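Local coordinates for protein nucleoside-diphosphate-sugar pyrophosphorylase (Vibrio cholerae, PDB 4EVW) that probably transfers a nucleotide from a nucleoside triphosphate to a sugar phosphate, releasing pyrophosphate, as nucleoside-diphosphate-sugar pyrophosphorylases do, at residues 10-15 against 232-237; 41-46 against 120-125; 145-150 against 158-163. The protein carries 1 engineered substitution. All blocks are in the same frame, centred on the assembly; numbering follows the deposited sequence.

How the contacts relate
The three contacts lie at separate edges of one chain, their centres about 26 to 28 Å apart, and none touches another. Contact 1 spans almost the whole sequence: it joins the short helix that follows the first strand, 2-5, to the start of the last helix, 235-243. Nested within that span come contact 2, between two loops 74 residues apart, and then contact 3, the local hairpin 146-149/157-161. The hairpin bonds to strand 169-172 of the mixed sheet, the core of a Rossmann-like nucleotidyltransferase fold, and in contact 2 Phe121 and Pro124 touch strand 132-138 of that sheet. Contact 1 brings the end of the chain back to its beginning.

Contact 1 (10-15 against 232-237); sequences SSRFFK and CGVPDE
Arg12 and Phe13, in the single turn of helix 11-15, face Val234 and Pro235, where loop 232-234 turns into the helix beginning at Pro235. The backbones come closest at Phe13 and Pro235, with CA atoms 5.7 Å apart, yet no hydrogen bond joins the two segments. The proline ring fills the gap. Its CG lies over the centre of the Phe13 ring, 4.0 Å from the centroid and 6° off the normal, a well-centred CH-pi contact; the same CG is 3.5 Å from Arg12 O. The far end of the phenyl ring reaches the loop backbone: Phe13 CZ is 3.4 Å from Val234 C, and CE2 meets Gly233 O at the ring edge at 3.4 Å. Tyr238, one turn along the last helix, also touches Phe13. On the outer side, the Arg12 chain bends at chi2 and chi3 (-131° and -135°) and runs beside Val234, whose CG1 sits over the centre of the guanidinium, 3.8 Å from CZ. The loop is braced from within by Glu237, whose OE1 accepts a 2.7 Å bond from Gly233 N and a weak one from Val234 N. The loop between strand 2-5 and helix 11-15 resembles the glycine-rich signature of nucleotidyltransferases and probably binds nucleotide; the start of the last helix packs on the helix right after it. Chemically the joint relies on ring, methyl and guanidinium surfaces; the opposite charges of Arg12 and Asp236 are not in contact and could add at most a long-range attraction.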
ATOM      1  N   SER A  10     -13.948   6.876  -2.873  1.00 47.74           N
ATOM      2  CA  SER A  10     -13.834   6.884  -4.329  1.00 46.55           C
ATOM      3  C   SER A  10     -14.425   8.154  -4.946  1.00 36.87           C
ATOM      4  O   SER A  10     -15.192   8.078  -5.900  1.00 36.89           O
ATOM      5  CB  SER A  10     -14.565   5.661  -4.894  1.00 47.85           C
ATOM      6  OG  SER A  10     -14.248   4.496  -4.147  1.00 40.79           O
ATOM      7  N   SER A  11     -14.052   9.318  -4.421  1.00 38.50           N
ATOM      8  CA  SER A  11     -14.598  10.584  -4.911  1.00 34.57           C
ATOM      9  C   SER A  11     -14.507  10.854  -6.411  1.00 27.19           C
ATOM     10  O   SER A  11     -15.486  11.308  -7.009  1.00 26.95           O
ATOM     11  CB  SER A  11     -13.987  11.754  -4.134  1.00 42.72           C
ATOM     12  OG  SER A  11     -14.507  11.784  -2.814  1.00 48.38           O
ATOM     13  N   ARG A  12     -13.352  10.603  -7.026  1.00 26.81           N
ATOM     14  CA  ARG A  12     -13.221  10.834  -8.466  1.00 31.33           C
ATOM     15  C   ARG A  12     -14.139   9.902  -9.252  1.00 24.99           C
ATOM     16  O   ARG A  12     -14.682  10.279 -10.294  1.00 25.51           O
ATOM     17  CB  ARG A  12     -11.779  10.629  -8.932  1.00 37.42           C
ATOM     18  CG  ARG A  12     -10.883  11.853  -8.822  1.00 51.51           C
ATOM     19  CD  ARG A  12     -10.134  12.063 -10.131  1.00 59.93           C
ATOM     20  NE  ARG A  12      -8.722  12.363  -9.928  1.00 67.50           N
ATOM     21  CZ  ARG A  12      -7.843  12.519 -10.915  1.00 73.77           C
ATOM     22  NH1 ARG A  12      -8.232  12.407 -12.178  1.00 75.00           N
ATOM     23  NH2 ARG A  12      -6.574  12.784 -10.638  1.00 76.26           N
ATOM     24  N   PHE A  13     -14.302   8.679  -8.758  1.00 23.34           N
ATOM     25  CA  PHE A  13     -15.172   7.717  -9.420  1.00 25.48           C
ATOM     26  C   PHE A  13     -16.631   8.116  -9.215  1.00 25.13           C
ATOM     27  O   PHE A  13     -17.454   7.937 -10.110  1.00 29.10           O
ATOM     28  CB  PHE A  13     -14.898   6.305  -8.900  1.00 22.71           C
ATOM     29  CG  PHE A  13     -13.674   5.671  -9.513  1.00 29.98           C
ATOM     30  CD1 PHE A  13     -13.784   4.824 -10.615  1.00 29.74           C
ATOM     31  CD2 PHE A  13     -12.408   5.952  -9.012  1.00 33.46           C
ATOM     32  CE1 PHE A  13     -12.652   4.268 -11.209  1.00 27.84           C
ATOM     33  CE2 PHE A  13     -11.267   5.401  -9.602  1.00 35.73           C
ATOM     34  CZ  PHE A  13     -11.392   4.558 -10.700  1.00 29.36           C
ATOM     35  N   PHE A  14     -16.952   8.666  -8.045  1.00 30.42           N
ATOM     36  CA  PHE A  14     -18.319   9.123  -7.791  1.00 28.96           C
ATOM     37  C   PHE A  14     -18.655  10.217  -8.803  1.00 29.56           C
ATOM     38  O   PHE A  14     -19.697  10.177  -9.462  1.00 29.15           O
ATOM     39  CB  PHE A  14     -18.469   9.680  -6.369  1.00 26.00           C
ATOM     40  CG  PHE A  14     -18.397   8.638  -5.292  1.00 24.88           C
ATOM     41  CD1 PHE A  14     -18.806   7.331  -5.543  1.00 27.63           C
ATOM     42  CD2 PHE A  14     -17.950   8.965  -4.016  1.00 29.83           C
ATOM     43  CE1 PHE A  14     -18.773   6.369  -4.548  1.00 27.40           C
ATOM     44  CE2 PHE A  14     -17.914   8.002  -3.006  1.00 34.74           C
ATOM     45  CZ  PHE A  14     -18.326   6.700  -3.275  1.00 32.30           C
ATOM     46  N   LYS A  15     -17.762  11.192  -8.938  1.00 27.69           N
ATOM     47  CA  LYS A  15     -17.983  12.276  -9.883  1.00 29.20           C
ATOM     48  C   LYS A  15     -18.068  11.744 -11.314  1.00 29.89           C
ATOM     49  O   LYS A  15     -18.812  12.278 -12.138  1.00 31.53           O
ATOM     50  CB  LYS A  15     -16.861  13.314  -9.801  1.00 28.93           C
ATOM     51  CG  LYS A  15     -17.052  14.475 -10.768  1.00 30.63           C
ATOM     52  CD  LYS A  15     -15.727  14.942 -11.319  1.00 51.55           C
ATOM     53  CE  LYS A  15     -15.316  16.288 -10.770  1.00 44.89           C
ATOM     54  NZ  LYS A  15     -15.914  17.411 -11.541  1.00 37.32           N
ATOM     55  N   CYS A 232      -4.832   1.535 -11.732  1.00 25.34           N
ATOM     56  CA  CYS A 232      -6.255   1.651 -12.004  1.00 28.91           C
ATOM     57  C   CYS A 232      -6.864   2.451 -10.853  1.00 33.40           C
ATOM     58  O   CYS A 232      -7.832   2.021 -10.230  1.00 36.16           O
ATOM     59  CB  CYS A 232      -6.855   0.246 -12.060  1.00 30.64           C
ATOM     60  SG  CYS A 232      -8.397   0.116 -12.970  1.00 33.39           S
ATOM     61  N   GLY A 233      -6.284   3.619 -10.585  1.00 30.39           N
ATOM     62  CA  GLY A 233      -6.741   4.442  -9.478  1.00 33.41           C
ATOM     63  C   GLY A 233      -7.594   5.662  -9.783  1.00 30.81           C
ATOM     64  O   GLY A 233      -8.110   6.290  -8.860  1.00 29.10           O
ATOM     65  N   VAL A 234      -7.715   6.017 -11.057  1.00 27.71           N
ATOM     66  CA  VAL A 234      -8.550   7.147 -11.457  1.00 31.32           C
ATOM     67  C   VAL A 234      -9.468   6.638 -12.567  1.00 31.64           C
ATOM     68  O   VAL A 234      -9.149   5.660 -13.246  1.00 30.81           O
ATOM     69  CB  VAL A 234      -7.706   8.355 -11.944  1.00 35.30           C
ATOM     70  CG1 VAL A 234      -6.805   8.842 -10.812  1.00 37.60           C
ATOM     71  CG2 VAL A 234      -6.883   7.979 -13.159  1.00 38.73           C
ATOM     72  N   PRO A 235     -10.634   7.279 -12.758  1.00 32.03           N
ATOM     73  CA  PRO A 235     -11.587   6.859 -13.793  1.00 33.29           C
ATOM     74  C   PRO A 235     -11.001   6.577 -15.180  1.00 34.00           C
ATOM     75  O   PRO A 235     -11.322   5.562 -15.791  1.00 30.09           O
ATOM     76  CB  PRO A 235     -12.595   8.005 -13.814  1.00 34.85           C
ATOM     77  CG  PRO A 235     -12.621   8.438 -12.384  1.00 33.48           C
ATOM     78  CD  PRO A 235     -11.151   8.437 -12.006  1.00 35.43           C
ATOM     79  N   ASP A 236     -10.152   7.471 -15.675  1.00 29.25           N
ATOM     80  CA  ASP A 236      -9.557   7.287 -16.994  1.00 36.65           C
ATOM     81  C   ASP A 236      -8.735   6.000 -17.084  1.00 36.70           C
ATOM     82  O   ASP A 236      -8.747   5.324 -18.115  1.00 34.73           O
ATOM     83  CB  ASP A 236      -8.704   8.503 -17.358  1.00 45.22           C
ATOM     84  CG  ASP A 236      -9.548   9.706 -17.757  1.00 55.31           C
ATOM     85  OD1 ASP A 236     -10.788   9.642 -17.609  1.00 57.80           O
ATOM     86  OD2 ASP A 236      -8.976  10.717 -18.217  1.00 56.55           O
ATOM     87  N   GLU A 237      -8.030   5.658 -16.006  1.00 32.25           N
ATOM     88  CA  GLU A 237      -7.231   4.433 -15.988  1.00 35.15           C
ATOM     89  C   GLU A 237      -8.141   3.209 -15.988  1.00 37.47           C
ATOM     90  O   GLU A 237      -7.818   2.186 -16.590  1.00 37.48           O
ATOM     91  CB  GLU A 237      -6.319   4.403 -14.758  1.00 34.30           C
ATOM     92  CG  GLU A 237      -5.143   5.359 -14.841  1.00 38.98           C
ATOM     93  CD  GLU A 237      -4.409   5.486 -13.525  1.00 42.68           C
ATOM     94  OE1 GLU A 237      -4.888   4.919 -12.521  1.00 39.75           O
ATOM     95  OE2 GLU A 237      -3.360   6.160 -13.489  1.00 49.39           O
TER

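Contact 2 (41-46 against 120-125)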
ATOM      1  N   ALA A  41      -1.333 -13.962  -5.470  1.00 20.38           N
ATOM      2  CA  ALA A  41      -1.831 -15.333  -5.506  1.00 22.78           C
ATOM      3  C   ALA A  41      -0.832 -16.382  -5.016  1.00 25.63           C
ATOM      4  O   ALA A  41      -1.228 -17.392  -4.448  1.00 22.60           O
ATOM      5  CB  ALA A  41      -2.297 -15.676  -6.923  1.00 24.64           C
ATOM      6  N   ALA A  42       0.456 -16.152  -5.234  1.00 25.80           N
ATOM      7  CA  ALA A  42       1.466 -17.112  -4.803  1.00 31.29           C
ATOM      8  C   ALA A  42       1.542 -17.224  -3.285  1.00 26.81           C
ATOM      9  O   ALA A  42       2.108 -18.178  -2.754  1.00 25.99           O
ATOM     10  CB  ALA A  42       2.832 -16.718  -5.360  1.00 29.05           C
ATOM     11  N   TYR A  43       0.945 -16.262  -2.588  1.00 19.40           N
ATOM     12  CA  TYR A  43       0.989 -16.239  -1.128  1.00 21.21           C
ATOM     13  C   TYR A  43      -0.330 -16.515  -0.412  1.00 21.81           C
ATOM     14  O   TYR A  43      -0.405 -16.442   0.819  1.00 21.27           O
ATOM     15  CB  TYR A  43       1.550 -14.888  -0.696  1.00 22.47           C
ATOM     16  CG  TYR A  43       2.943 -14.680  -1.238  1.00 28.41           C
ATOM     17  CD1 TYR A  43       4.037 -15.314  -0.647  1.00 29.79           C
ATOM     18  CD2 TYR A  43       3.162 -13.914  -2.385  1.00 25.70           C
ATOM     19  CE1 TYR A  43       5.317 -15.201  -1.189  1.00 30.19           C
ATOM     20  CE2 TYR A  43       4.440 -13.796  -2.937  1.00 29.56           C
ATOM     21  CZ  TYR A  43       5.511 -14.440  -2.331  1.00 29.17           C
ATOM     22  OH  TYR A  43       6.773 -14.321  -2.865  1.00 27.01           O
ATOM     23  N   PHE A  44      -1.365 -16.852  -1.176  1.00 21.85           N
ATOM     24  CA  PHE A  44      -2.679 -17.119  -0.599  1.00 20.26           C
ATOM     25  C   PHE A  44      -2.700 -18.246   0.429  1.00 25.83           C
ATOM     26  O   PHE A  44      -3.470 -18.209   1.386  1.00 21.75           O
ATOM     27  CB  PHE A  44      -3.688 -17.449  -1.708  1.00 19.54           C
ATOM     28  CG  PHE A  44      -4.110 -16.261  -2.530  1.00 20.37           C
ATOM     29  CD1 PHE A  44      -3.693 -14.977  -2.196  1.00 24.11           C
ATOM     30  CD2 PHE A  44      -4.962 -16.427  -3.617  1.00 25.67           C
ATOM     31  CE1 PHE A  44      -4.121 -13.874  -2.930  1.00 22.49           C
ATOM     32  CE2 PHE A  44      -5.395 -15.333  -4.360  1.00 27.30           C
ATOM     33  CZ  PHE A  44      -4.974 -14.053  -4.016  1.00 23.49           C
ATOM     34  N   ALA A  45      -1.858 -19.252   0.231  1.00 25.29           N
ATOM     35  CA  ALA A  45      -1.844 -20.398   1.134  1.00 27.07           C
ATOM     36  C   ALA A  45      -0.956 -20.249   2.366  1.00 28.44           C
ATOM     37  O   ALA A  45      -1.178 -20.909   3.376  1.00 32.99           O
ATOM     38  CB  ALA A  45      -1.414 -21.643   0.355  1.00 28.86           C
ATOM     39  N   SER A  46       0.020 -19.353   2.288  1.00 24.77           N
ATOM     40  CA  SER A  46       1.019 -19.199   3.343  1.00 29.98           C
ATOM     41  C   SER A  46       1.109 -17.916   4.146  1.00 27.38           C
ATOM     42  O   SER A  46       1.628 -17.910   5.267  1.00 28.25           O
ATOM     43  CB  SER A  46       2.392 -19.388   2.710  1.00 36.71           C
ATOM     44  OG  SER A  46       2.648 -18.315   1.803  1.00 32.81           O
ATOM     45  N   ASN A 120       1.655 -11.685 -10.804  1.00 25.96           N
ATOM     46  CA  ASN A 120       2.700 -12.641 -10.449  1.00 25.91           C
ATOM     47  C   ASN A 120       3.755 -12.099  -9.489  1.00 29.06           C
ATOM     48  O   ASN A 120       4.946 -12.375  -9.639  1.00 24.34           O
ATOM     49  CB  ASN A 120       3.383 -13.143 -11.730  1.00 26.93           C
ATOM     50  CG  ASN A 120       2.383 -13.591 -12.789  1.00 40.15           C
ATOM     51  OD1 ASN A 120       1.419 -14.290 -12.489  1.00 39.48           O
ATOM     52  ND2 ASN A 120       2.618 -13.192 -14.038  1.00 44.60           N
ATOM     53  N   PHE A 121       3.326 -11.327  -8.499  1.00 23.97           N
ATOM     54  CA  PHE A 121       4.271 -10.777  -7.542  1.00 25.23           C
ATOM     55  C   PHE A 121       4.985 -11.871  -6.753  1.00 23.54           C
ATOM     56  O   PHE A 121       4.372 -12.851  -6.341  1.00 23.02           O
ATOM     57  CB  PHE A 121       3.553  -9.844  -6.552  1.00 22.20           C
ATOM     58  CG  PHE A 121       4.440  -9.327  -5.447  1.00 22.47           C
ATOM     59  CD1 PHE A 121       4.557 -10.015  -4.237  1.00 18.53           C
ATOM     60  CD2 PHE A 121       5.179  -8.163  -5.628  1.00 26.34           C
ATOM     61  CE1 PHE A 121       5.396  -9.548  -3.226  1.00 20.82           C
ATOM     62  CE2 PHE A 121       6.021  -7.690  -4.622  1.00 24.95           C
ATOM     63  CZ  PHE A 121       6.131  -8.382  -3.420  1.00 21.91           C
ATOM     64  N   VAL A 122       6.290 -11.692  -6.562  1.00 21.84           N
ATOM     65  CA  VAL A 122       7.112 -12.593  -5.757  1.00 20.02           C
ATOM     66  C   VAL A 122       8.061 -11.651  -5.023  1.00 21.14           C
ATOM     67  O   VAL A 122       8.621 -10.742  -5.636  1.00 24.38           O
ATOM     68  CB  VAL A 122       7.950 -13.583  -6.607  1.00 29.67           C
ATOM     69  CG1 VAL A 122       8.872 -14.386  -5.691  1.00 32.64           C
ATOM     70  CG2 VAL A 122       7.034 -14.535  -7.375  1.00 28.73           C
ATOM     71  N   PHE A 123       8.225 -11.838  -3.715  1.00 22.11           N
ATOM     72  CA  PHE A 123       9.110 -10.965  -2.948  1.00 21.39           C
ATOM     73  C   PHE A 123      10.522 -11.021  -3.508  1.00 24.24           C
ATOM     74  O   PHE A 123      11.006 -12.092  -3.875  1.00 23.63           O
ATOM     75  CB  PHE A 123       9.135 -11.373  -1.471  1.00 22.92           C
ATOM     76  CG  PHE A 123       7.904 -10.972  -0.709  1.00 24.34           C
ATOM     77  CD1 PHE A 123       7.711  -9.650  -0.315  1.00 24.94           C
ATOM     78  CD2 PHE A 123       6.924 -11.911  -0.409  1.00 27.00           C
ATOM     79  CE1 PHE A 123       6.558  -9.269   0.366  1.00 28.34           C
ATOM     80  CE2 PHE A 123       5.764 -11.541   0.272  1.00 30.87           C
ATOM     81  CZ  PHE A 123       5.581 -10.220   0.660  1.00 29.11           C
ATOM     82  N   PRO A 124      11.197  -9.863  -3.596  1.00 22.45           N
ATOM     83  CA  PRO A 124      12.565  -9.831  -4.121  1.00 24.91           C
ATOM     84  C   PRO A 124      13.563 -10.248  -3.042  1.00 22.40           C
ATOM     85  O   PRO A 124      13.259 -10.209  -1.852  1.00 21.44           O
ATOM     86  CB  PRO A 124      12.732  -8.379  -4.553  1.00 26.39           C
ATOM     87  CG  PRO A 124      11.937  -7.642  -3.522  1.00 25.16           C
ATOM     88  CD  PRO A 124      10.693  -8.502  -3.341  1.00 21.16           C
ATOM     89  N   ASP A 125      14.751 -10.660  -3.464  1.00 24.25           N
ATOM     90  CA  ASP A 125      15.775 -11.095  -2.525  1.00 30.92           C
ATOM     91  C   ASP A 125      16.132 -10.012  -1.499  1.00 27.39           C
ATOM     92  O   ASP A 125      16.421 -10.318  -0.342  1.00 27.85           O
ATOM     93  CB  ASP A 125      17.030 -11.520  -3.296  1.00 42.86           C
ATOM     94  CG  ASP A 125      18.078 -12.155  -2.405  1.00 56.62           C
ATOM     95  OD1 ASP A 125      17.801 -13.234  -1.838  1.00 56.56           O
ATOM     96  OD2 ASP A 125      19.176 -11.575  -2.271  1.00 63.94           O
TER
HETATM   97  O   HOH W   1       1.681 -13.745  -6.593  1.00 24.75           O
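Tyr43, in the loop before strand 49-54, makes a surface loop-to-loop contact with Phe121, Val122 and Phe123, which lead toward strand 132-138 of the nucleotidyltransferase fold, and forms an edge-to-face aromatic pair with the last. Its CG stands beside the backbone N, anti to the carbonyl carbon (chi1 -60°). Phe121 comes first: its carbonyl O lies at the edge of the Tyr43 ring, 3.5 Å from CE2, and takes a 2.8 Å bond from a water that in turn accepts from Ala42 N, so one water links the two backbones. The Phe121 side chain crosses that of Tyr43 at about a right angle; its ring also meets Phe40, and it touches Tyr133 of strand 132-138. Val122 adds CA and the methyl CG1, the latter 3.5 Å from Tyr43 OH. At Phe123 the backbone N-H donates to that same hydroxyl oxygen over 3.0 Å, at 163°, which anchors the tip of the tyrosine. The Phe123 ring presents its edge to one Tyr43 face, the planes at 66°, while Phe121 CE1 lies over the centre of one face of the Phe123 ring. Phe123 CD2 comes within 3.5 Å of Tyr43 CZ.

Contact 3 (145-150 against 158-163); sequences SFAKPE and IQTAEK
Phe146 and Ala161 form the tight end of a beta hairpin, strands 146-149 and 157-161 running antiparallel. Phe146 N donates to Ala161 O over 2.7 Å, and Ala161 N returns a bond to Phe146 O. Between the strands, Thr160 CA also lies 3.1 Å from Phe146 O as a CA-H...O contact. Ala147 and Thr160 share the buried face, packing on Val136 and Leu134 of strand 132-138, and Thr160 OG1 is satisfied by Ala206 O. At the other end the pairing slips: Lys148 N bonds Gln159 O over 2.7 Å, but Lys148 O accepts from Ile158 N at 2.9 Å. This is a classic beta bulge, Ile158 and Gln159 opposite Lys148. Here the side chains are looser. Lys148 is fully extended, with CG anti to the backbone N (chi1 -177°), and its CE rests 3.9 Å from Ile158 CD1. Ile158 is exposed; its other branch, CG2, meets Glu150 CG from across at 3.9 Å. Lys148 NZ is only weakly bonded to a water near Gln159 OE1. Four main-chain bonds thus join the strands from Phe146 to Lys148 and carry most of the contact, while the Lys148, Gln159 and Ile158 end adds aliphatic touches and weak polar contact.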
ATOM      1  N   SER A 145       5.247   9.256  -5.374  1.00 34.37           N
ATOM      2  CA  SER A 145       6.078   9.351  -4.188  1.00 35.60           C
ATOM      3  C   SER A 145       7.392   8.846  -4.767  1.00 32.08           C
ATOM      4  O   SER A 145       7.407   7.895  -5.548  1.00 35.30           O
ATOM      5  CB  SER A 145       5.586   8.445  -3.051  1.00 43.01           C
ATOM      6  OG  SER A 145       4.725   7.427  -3.518  1.00 53.63           O
ATOM      7  N   PHE A 146       8.482   9.507  -4.409  1.00 27.17           N
ATOM      8  CA  PHE A 146       9.795   9.170  -4.942  1.00 26.99           C
ATOM      9  C   PHE A 146      10.763   8.618  -3.912  1.00 31.21           C
ATOM     10  O   PHE A 146      10.673   8.940  -2.732  1.00 29.57           O
ATOM     11  CB  PHE A 146      10.430  10.420  -5.552  1.00 33.68           C
ATOM     12  CG  PHE A 146       9.639  11.017  -6.674  1.00 37.67           C
ATOM     13  CD1 PHE A 146       8.588  11.896  -6.426  1.00 39.78           C
ATOM     14  CD2 PHE A 146       9.942  10.685  -7.987  1.00 44.07           C
ATOM     15  CE1 PHE A 146       7.850  12.439  -7.484  1.00 45.20           C
ATOM     16  CE2 PHE A 146       9.214  11.219  -9.046  1.00 45.95           C
ATOM     17  CZ  PHE A 146       8.167  12.096  -8.795  1.00 46.84           C
ATOM     18  N   ALA A 147      11.692   7.785  -4.369  1.00 29.66           N
ATOM     19  CA  ALA A 147      12.726   7.240  -3.499  1.00 25.73           C
ATOM     20  C   ALA A 147      14.043   7.686  -4.133  1.00 28.24           C
ATOM     21  O   ALA A 147      14.247   7.512  -5.338  1.00 26.58           O
ATOM     22  CB  ALA A 147      12.647   5.719  -3.441  1.00 26.33           C
ATOM     23  N   LYS A 148      14.918   8.279  -3.329  1.00 28.03           N
ATOM     24  CA  LYS A 148      16.204   8.764  -3.822  1.00 26.29           C
ATOM     25  C   LYS A 148      17.315   7.757  -3.536  1.00 24.08           C
ATOM     26  O   LYS A 148      17.526   7.353  -2.394  1.00 26.08           O
ATOM     27  CB  LYS A 148      16.535  10.111  -3.173  1.00 25.76           C
ATOM     28  CG  LYS A 148      17.822  10.759  -3.671  1.00 29.25           C
ATOM     29  CD  LYS A 148      18.060  12.094  -2.970  1.00 37.22           C
ATOM     30  CE  LYS A 148      19.355  12.758  -3.423  1.00 44.14           C
ATOM     31  NZ  LYS A 148      19.697  13.937  -2.572  1.00 48.53           N
ATOM     32  N   PRO A 149      18.041   7.334  -4.581  1.00 27.26           N
ATOM     33  CA  PRO A 149      19.133   6.367  -4.430  1.00 30.07           C
ATOM     34  C   PRO A 149      20.416   6.995  -3.886  1.00 35.67           C
ATOM     35  O   PRO A 149      20.626   8.203  -4.012  1.00 29.95           O
ATOM     36  CB  PRO A 149      19.304   5.829  -5.848  1.00 30.51           C
ATOM     37  CG  PRO A 149      19.030   7.043  -6.683  1.00 33.12           C
ATOM     38  CD  PRO A 149      17.824   7.675  -5.999  1.00 30.14           C
ATOM     39  N   GLU A 150      21.262   6.167  -3.277  1.00 37.37           N
ATOM     40  CA  GLU A 150      22.534   6.620  -2.720  1.00 39.92           C
ATOM     41  C   GLU A 150      23.508   6.843  -3.881  1.00 45.16           C
ATOM     42  O   GLU A 150      24.066   7.927  -4.028  1.00 49.81           O
ATOM     43  CB  GLU A 150      23.080   5.566  -1.754  1.00 48.91           C
ATOM     44  CG  GLU A 150      24.179   6.056  -0.832  1.00 60.42           C
ATOM     45  CD  GLU A 150      24.633   4.978   0.134  1.00 69.12           C
ATOM     46  OE1 GLU A 150      24.836   5.293   1.327  1.00 77.51           O
ATOM     47  OE2 GLU A 150      24.791   3.817  -0.301  1.00 66.09           O
ATOM     48  N   ILE A 158      18.205   6.835   0.423  1.00 22.89           N
ATOM     49  CA  ILE A 158      18.613   7.825   1.411  1.00 24.06           C
ATOM     50  C   ILE A 158      17.518   8.828   1.738  1.00 25.69           C
ATOM     51  O   ILE A 158      17.629   9.559   2.710  1.00 27.65           O
ATOM     52  CB  ILE A 158      19.862   8.618   0.945  1.00 30.42           C
ATOM     53  CG1 ILE A 158      19.591   9.283  -0.406  1.00 30.65           C
ATOM     54  CG2 ILE A 158      21.065   7.693   0.871  1.00 39.33           C
ATOM     55  CD1 ILE A 158      20.730  10.168  -0.897  1.00 40.24           C
ATOM     56  N   GLN A 159      16.461   8.857   0.935  1.00 22.10           N
ATOM     57  CA  GLN A 159      15.374   9.805   1.166  1.00 23.29           C
ATOM     58  C   GLN A 159      14.147   9.472   0.328  1.00 26.05           C
ATOM     59  O   GLN A 159      14.264   8.895  -0.752  1.00 25.29           O
ATOM     60  CB  GLN A 159      15.860  11.221   0.807  1.00 27.25           C
ATOM     61  CG  GLN A 159      14.870  12.353   1.054  1.00 28.03           C
ATOM     62  CD  GLN A 159      15.380  13.693   0.527  1.00 40.71           C
ATOM     63  OE1 GLN A 159      16.564  13.843   0.222  1.00 46.59           O
ATOM     64  NE2 GLN A 159      14.488  14.673   0.429  1.00 39.96           N
ATOM     65  N   THR A 160      12.969   9.815   0.840  1.00 23.30           N
ATOM     66  CA  THR A 160      11.730   9.625   0.097  1.00 21.31           C
ATOM     67  C   THR A 160      10.967  10.945   0.199  1.00 28.62           C
ATOM     68  O   THR A 160      11.176  11.720   1.134  1.00 26.71           O
ATOM     69  CB  THR A 160      10.823   8.498   0.664  1.00 27.20           C
ATOM     70  OG1 THR A 160      10.447   8.811   2.010  1.00 29.52           O
ATOM     71  CG2 THR A 160      11.530   7.153   0.617  1.00 26.38           C
ATOM     72  N   ALA A 161      10.109  11.199  -0.781  1.00 31.47           N
ATOM     73  CA  ALA A 161       9.293  12.412  -0.817  1.00 39.11           C
ATOM     74  C   ALA A 161       7.971  12.026  -1.465  1.00 44.27           C
ATOM     75  O   ALA A 161       7.950  11.210  -2.384  1.00 39.45           O
ATOM     76  CB  ALA A 161       9.984  13.492  -1.640  1.00 42.49           C
ATOM     77  N   GLU A 162       6.868  12.597  -0.997  1.00 42.74           N
ATOM     78  CA  GLU A 162       5.579  12.249  -1.580  1.00 49.14           C
ATOM     79  C   GLU A 162       5.211  13.080  -2.807  1.00 56.67           C
ATOM     80  O   GLU A 162       4.509  12.591  -3.687  1.00 65.00           O
ATOM     81  CB  GLU A 162       4.463  12.348  -0.537  1.00 47.78           C
ATOM     82  CG  GLU A 162       3.096  11.852  -1.027  1.00 51.28           C
ATOM     83  CD  GLU A 162       3.012  10.336  -1.171  1.00 55.40           C
ATOM     84  OE1 GLU A 162       3.850   9.628  -0.572  1.00 55.73           O
ATOM     85  OE2 GLU A 162       2.092   9.849  -1.871  1.00 52.94           O
ATOM     86  N   LYS A 163       5.663  14.326  -2.892  1.00 54.83           N
ATOM     87  CA  LYS A 163       5.316  15.121  -4.070  1.00 60.56           C
ATOM     88  C   LYS A 163       6.531  15.768  -4.703  1.00 62.51           C
ATOM     89  O   LYS A 163       6.485  16.220  -5.844  1.00 65.40           O
ATOM     90  CB  LYS A 163       4.300  16.208  -3.711  1.00 61.62           C
ATOM     91  CG  LYS A 163       3.111  15.720  -2.902  1.00 61.98           C
ATOM     92  CD  LYS A 163       1.866  15.499  -3.743  1.00 64.80           C
ATOM     93  CE  LYS A 163       0.722  15.025  -2.859  1.00 66.08           C
ATOM     94  NZ  LYS A 163      -0.156  14.057  -3.565  1.00 65.76           N
TER
HETATM   95  O   HOH W   2      18.864  13.168   0.597  1.00 53.46           O